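Local coordinates for protein phytochromobilin synthase (Solanum lycopersicum, PDB 6KME) that probably reduces biliverdin IX alpha to phytochromobilin with electrons from ferredoxin, at residues F103-C114 with I221-L232. The protein carries 1 engineered substitution. Numbering follows the deposited sequence.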
loop_
_atom_site.group_PDB
_atom_site.type_symbol
_atom_site.label_atom_id
_atom_site.label_comp_id
_atom_site.label_asym_id
_atom_site.label_seq_id
_atom_site.Cartn_x
_atom_site.Cartn_y
_atom_site.Cartn_z
ATOM N N PHE A 103 -8.238 1.631 2.905
ATOM C CA PHE A 103 -8.134 3.001 3.382
ATOM C C PHE A 103 -9.222 3.252 4.415
ATOM O O PHE A 103 -10.416 3.105 4.086
ATOM C CB PHE A 103 -8.287 3.988 2.230
ATOM C CG PHE A 103 -7.235 3.847 1.138
ATOM C CD1 PHE A 103 -5.898 3.671 1.452
ATOM C CD2 PHE A 103 -7.599 3.914 -0.203
ATOM C CE1 PHE A 103 -4.940 3.551 0.446
ATOM C CE2 PHE A 103 -6.650 3.798 -1.217
ATOM C CZ PHE A 103 -5.320 3.614 -0.893
ATOM N N PRO A 104 -8.888 3.663 5.634
ATOM C CA PRO A 104 -9.929 3.927 6.639
ATOM C C PRO A 104 -10.591 5.285 6.445
ATOM O O PRO A 104 -10.040 6.201 5.828
ATOM C CB PRO A 104 -9.159 3.876 7.967
ATOM C CG PRO A 104 -7.756 4.273 7.602
ATOM C CD PRO A 104 -7.523 3.815 6.177
ATOM N N LYS A 105 -11.811 5.398 6.983
ATOM C CA LYS A 105 -12.418 6.705 7.108
ATOM C C LYS A 105 -11.609 7.523 8.114
ATOM O O LYS A 105 -11.019 6.964 9.043
ATOM C CB LYS A 105 -13.883 6.589 7.546
ATOM C CG LYS A 105 -14.776 5.966 6.475
ATOM C CD LYS A 105 -16.214 5.790 6.923
ATOM C CE LYS A 105 -17.006 5.017 5.874
ATOM N NZ LYS A 105 -18.400 4.727 6.326
ATOM N N PRO A 106 -11.531 8.842 7.928
ATOM C CA PRO A 106 -10.655 9.656 8.790
ATOM C C PRO A 106 -11.016 9.617 10.268
ATOM O O PRO A 106 -10.174 9.965 11.101
ATOM C CB PRO A 106 -10.814 11.070 8.212
ATOM C CG PRO A 106 -11.222 10.844 6.791
ATOM C CD PRO A 106 -12.094 9.625 6.815
ATOM N N GLU A 107 -12.233 9.209 10.624
ATOM C CA GLU A 107 -12.586 9.060 12.034
ATOM C C GLU A 107 -11.863 7.890 12.704
ATOM O O GLU A 107 -11.784 7.848 13.936
ATOM C CB GLU A 107 -14.102 8.881 12.175
ATOM C CG GLU A 107 -14.931 10.129 11.863
ATOM C CD GLU A 107 -15.049 10.432 10.371
ATOM O OE1 GLU A 107 -14.761 9.538 9.540
ATOM O OE2 GLU A 107 -15.438 11.571 10.031
ATOM N N PHE A 108 -11.347 6.940 11.933
ATOM C CA PHE A 108 -10.696 5.744 12.466
ATOM C C PHE A 108 -9.229 5.769 12.067
ATOM O O PHE A 108 -8.884 5.466 10.919
ATOM C CB PHE A 108 -11.397 4.495 11.952
ATOM C CG PHE A 108 -12.866 4.472 12.265
ATOM C CD1 PHE A 108 -13.326 3.948 13.466
ATOM C CD2 PHE A 108 -13.783 5.015 11.382
ATOM C CE1 PHE A 108 -14.678 3.939 13.762
ATOM C CE2 PHE A 108 -15.137 5.017 11.673
ATOM C CZ PHE A 108 -15.589 4.479 12.867
ATOM N N ASP A 109 -8.354 6.088 13.027
ATOM C CA ASP A 109 -6.943 6.324 12.706
ATOM C C ASP A 109 -6.148 5.039 12.461
ATOM O O ASP A 109 -4.946 4.979 12.758
ATOM C CB ASP A 109 -6.289 7.141 13.826
ATOM C CG ASP A 109 -6.130 6.353 15.118
ATOM O OD1 ASP A 109 -6.861 5.358 15.320
ATOM O OD2 ASP A 109 -5.263 6.739 15.933
ATOM N N LEU A 110 -6.798 4.030 11.879
ATOM C CA LEU A 110 -6.155 2.751 11.592
ATOM C C LEU A 110 -4.979 2.903 10.631
ATOM O O LEU A 110 -4.959 3.804 9.784
ATOM C CB LEU A 110 -7.151 1.776 10.963
ATOM C CG LEU A 110 -8.184 1.135 11.872
ATOM C CD1 LEU A 110 -9.452 0.863 11.080
ATOM C CD2 LEU A 110 -7.598 -0.142 12.443
ATOM N N PRO A 111 -4.011 1.992 10.704
ATOM C CA PRO A 111 -3.040 1.875 9.618
ATOM C C PRO A 111 -3.737 1.538 8.306
ATOM O O PRO A 111 -4.835 0.979 8.272
ATOM C CB PRO A 111 -2.123 0.731 10.075
ATOM C CG PRO A 111 -2.242 0.714 11.567
ATOM C CD PRO A 111 -3.678 1.123 11.851
ATOM N N ILE A 112 -3.079 1.908 7.212
ATOM C CA ILE A 112 -3.518 1.549 5.870
ATOM C C ILE A 112 -2.943 0.181 5.515
ATOM O O ILE A 112 -1.724 -0.009 5.532
ATOM C CB ILE A 112 -3.086 2.615 4.857
ATOM C CG1 ILE A 112 -3.909 3.885 5.092
ATOM C CG2 ILE A 112 -3.226 2.081 3.446
ATOM C CD1 ILE A 112 -3.354 5.131 4.408
ATOM N N PHE A 113 -3.815 -0.786 5.220
ATOM C CA PHE A 113 -3.336 -2.086 4.780
ATOM C C PHE A 113 -2.855 -1.969 3.343
ATOM O O PHE A 113 -3.531 -1.378 2.501
ATOM C CB PHE A 113 -4.415 -3.173 4.888
ATOM C CG PHE A 113 -3.893 -4.552 4.538
ATOM C CD1 PHE A 113 -3.247 -5.328 5.500
ATOM C CD2 PHE A 113 -3.989 -5.043 3.234
ATOM C CE1 PHE A 113 -2.718 -6.593 5.171
ATOM C CE2 PHE A 113 -3.467 -6.291 2.896
ATOM C CZ PHE A 113 -2.834 -7.073 3.872
ATOM N N CYS A 114 -1.684 -2.545 3.064
ATOM C CA CYS A 114 -0.991 -2.332 1.796
ATOM C C CYS A 114 -0.355 -3.641 1.336
ATOM O O CYS A 114 0.496 -4.197 2.038
ATOM C CB CYS A 114 0.061 -1.230 1.965
ATOM S SG CYS A 114 1.199 -1.001 0.574
ATOM N N ILE A 221 -9.817 14.607 13.632
ATOM C CA ILE A 221 -10.288 14.026 12.376
ATOM C C ILE A 221 -9.639 14.733 11.190
ATOM O O ILE A 221 -9.231 14.090 10.214
ATOM C CB ILE A 221 -11.823 14.071 12.305
ATOM C CG1 ILE A 221 -12.416 13.241 13.448
ATOM C CG2 ILE A 221 -12.314 13.548 10.954
ATOM C CD1 ILE A 221 -13.904 13.351 13.589
ATOM N N ALA A 222 -9.514 16.065 11.262
ATOM C CA ALA A 222 -8.837 16.800 10.196
ATOM C C ALA A 222 -7.374 16.390 10.088
ATOM O O ALA A 222 -6.841 16.258 8.979
ATOM C CB ALA A 222 -8.951 18.305 10.430
ATOM N N CYS A 223 -6.704 16.195 11.226
ATOM C CA CYS A 223 -5.317 15.745 11.181
ATOM C C CYS A 223 -5.211 14.366 10.543
ATOM O O CYS A 223 -4.335 14.129 9.703
ATOM C CB CYS A 223 -4.712 15.738 12.585
ATOM S SG CYS A 223 -4.030 17.328 13.130
ATOM N N ASN A 224 -6.103 13.441 10.922
ATOM C CA ASN A 224 -6.086 12.115 10.307
ATOM C C ASN A 224 -6.351 12.197 8.812
ATOM O O ASN A 224 -5.808 11.402 8.034
ATOM C CB ASN A 224 -7.139 11.201 10.941
ATOM C CG ASN A 224 -6.933 10.994 12.416
ATOM O OD1 ASN A 224 -5.833 11.183 12.940
ATOM N ND2 ASN A 224 -7.996 10.581 13.103
ATOM N N CYS A 225 -7.200 13.140 8.403
ATOM C CA CYS A 225 -7.561 13.252 6.996
ATOM C C CYS A 225 -6.397 13.790 6.178
ATOM O O CYS A 225 -6.124 13.291 5.076
ATOM C CB CYS A 225 -8.795 14.146 6.849
ATOM S SG CYS A 225 -9.401 14.311 5.169
ATOM N N GLU A 226 -5.694 14.800 6.706
ATOM C CA GLU A 226 -4.516 15.326 6.024
ATOM C C GLU A 226 -3.426 14.267 5.918
ATOM O O GLU A 226 -2.781 14.133 4.870
ATOM C CB GLU A 226 -3.998 16.567 6.752
ATOM C CG GLU A 226 -2.577 16.961 6.356
ATOM C CD GLU A 226 -2.398 18.458 6.156
ATOM O OE1 GLU A 226 -3.407 19.167 5.960
ATOM O OE2 GLU A 226 -1.239 18.927 6.192
ATOM N N ALA A 227 -3.224 13.483 6.981
ATOM C CA ALA A 227 -2.232 12.411 6.935
ATOM C C ALA A 227 -2.545 11.410 5.826
ATOM O O ALA A 227 -1.641 10.980 5.097
ATOM C CB ALA A 227 -2.150 11.708 8.297
ATOM N N GLN A 228 -3.820 11.034 5.678
ATOM C CA GLN A 228 -4.203 10.144 4.586
ATOM C C GLN A 228 -4.031 10.821 3.227
ATOM O O GLN A 228 -3.543 10.192 2.279
ATOM C CB GLN A 228 -5.652 9.657 4.751
ATOM C CG GLN A 228 -6.038 8.644 3.661
ATOM C CD GLN A 228 -7.404 7.975 3.848
ATOM O OE1 GLN A 228 -7.975 7.462 2.887
ATOM N NE2 GLN A 228 -7.911 7.952 5.082
ATOM N N HIS A 229 -4.431 12.095 3.108
ATOM C CA HIS A 229 -4.299 12.797 1.831
ATOM C C HIS A 229 -2.836 12.901 1.409
ATOM O O HIS A 229 -2.504 12.691 0.234
ATOM C CB HIS A 229 -4.930 14.188 1.910
ATOM C CG HIS A 229 -4.879 14.937 0.614
ATOM N ND1 HIS A 229 -4.075 16.039 0.421
ATOM C CD2 HIS A 229 -5.504 14.717 -0.566
ATOM C CE1 HIS A 229 -4.220 16.478 -0.816
ATOM N NE2 HIS A 229 -5.082 15.692 -1.437
ATOM N N ARG A 230 -1.951 13.210 2.361
ATOM C CA ARG A 230 -0.520 13.260 2.075
ATOM C C ARG A 230 -0.010 11.915 1.567
ATOM O O ARG A 230 0.770 11.859 0.610
ATOM C CB ARG A 230 0.237 13.689 3.337
ATOM C CG ARG A 230 1.779 13.750 3.192
ATOM C CD ARG A 230 2.414 14.239 4.518
ATOM N NE ARG A 230 3.862 14.038 4.544
ATOM C CZ ARG A 230 4.465 12.951 5.030
ATOM N NH1 ARG A 230 3.744 11.961 5.546
ATOM N NH2 ARG A 230 5.796 12.853 5.010
ATOM N N TYR A 231 -0.450 10.822 2.195
ATOM C CA TYR A 231 -0.069 9.477 1.768
ATOM C C TYR A 231 -0.558 9.181 0.353
ATOM O O TYR A 231 0.196 8.668 -0.478
ATOM C CB TYR A 231 -0.624 8.460 2.767
ATOM C CG TYR A 231 -0.538 6.999 2.367
ATOM C CD1 TYR A 231 0.490 6.188 2.848
ATOM C CD2 TYR A 231 -1.514 6.411 1.554
ATOM C CE1 TYR A 231 0.568 4.846 2.513
ATOM C CE2 TYR A 231 -1.443 5.072 1.206
ATOM C CZ TYR A 231 -0.404 4.290 1.698
ATOM O OH TYR A 231 -0.320 2.955 1.371
ATOM N N LEU A 232 -1.833 9.478 0.066
ATOM C CA LEU A 232 -2.360 9.261 -1.282
ATOM C C LEU A 232 -1.625 10.127 -2.295
ATOM O O LEU A 232 -1.412 9.717 -3.445
ATOM C CB LEU A 232 -3.864 9.588 -1.332
ATOM C CG LEU A 232 -4.762 8.772 -0.407
ATOM C CD1 LEU A 232 -6.196 9.341 -0.398
ATOM C CD2 LEU A 232 -4.738 7.308 -0.831
#
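The connection between antiparallel strands 96-104 and 112-119 of the central sheet, with the adjoining strand ends, packs against helix 218-238 in a buried contact of the alpha/beta/alpha sandwich fold of ferredoxin-dependent bilin reductases. It illustrates how side-chain amides of a helix can hold a strand connection by its backbone carbonyls, here Pro-104 O and Pro-106 O. Asn-224 ND2 donates to Pro-106 O, inside a type I turn, over 3.0 Å and almost in line with the C=O (175°); His-134 NE2 is hydrogen-bonded to the amide's other end, OD1. A leucine in place of Asn-224 would probably leave Pro-106 O without this donor and take from His-134 the partner it uses here. Beside this bond, Pro-106 CB rests 3.9 Å from Cys-225 CB, and Glu-107 CG touches Ile-221 CD1. One helical turn on, Gln-228, CG anti to the backbone N (chi1 -176°) and extended beyond, reaches the strand end, NE2 bonding to Pro-104 O at 2.9 Å while OE1 accepts from Arg-82. Apolar contacts take over toward the biliverdin pocket, which Cys-114 lines. Leu-232 CD2 sits over one face of the Phe-103 ring, 4.0 Å from its centroid. Tyr-231, its hydroxyl bonded to Asn-131, receives Ile-112 on a ring face, where CD1 lies 3.8 Å from the centroid and 17° off the normal.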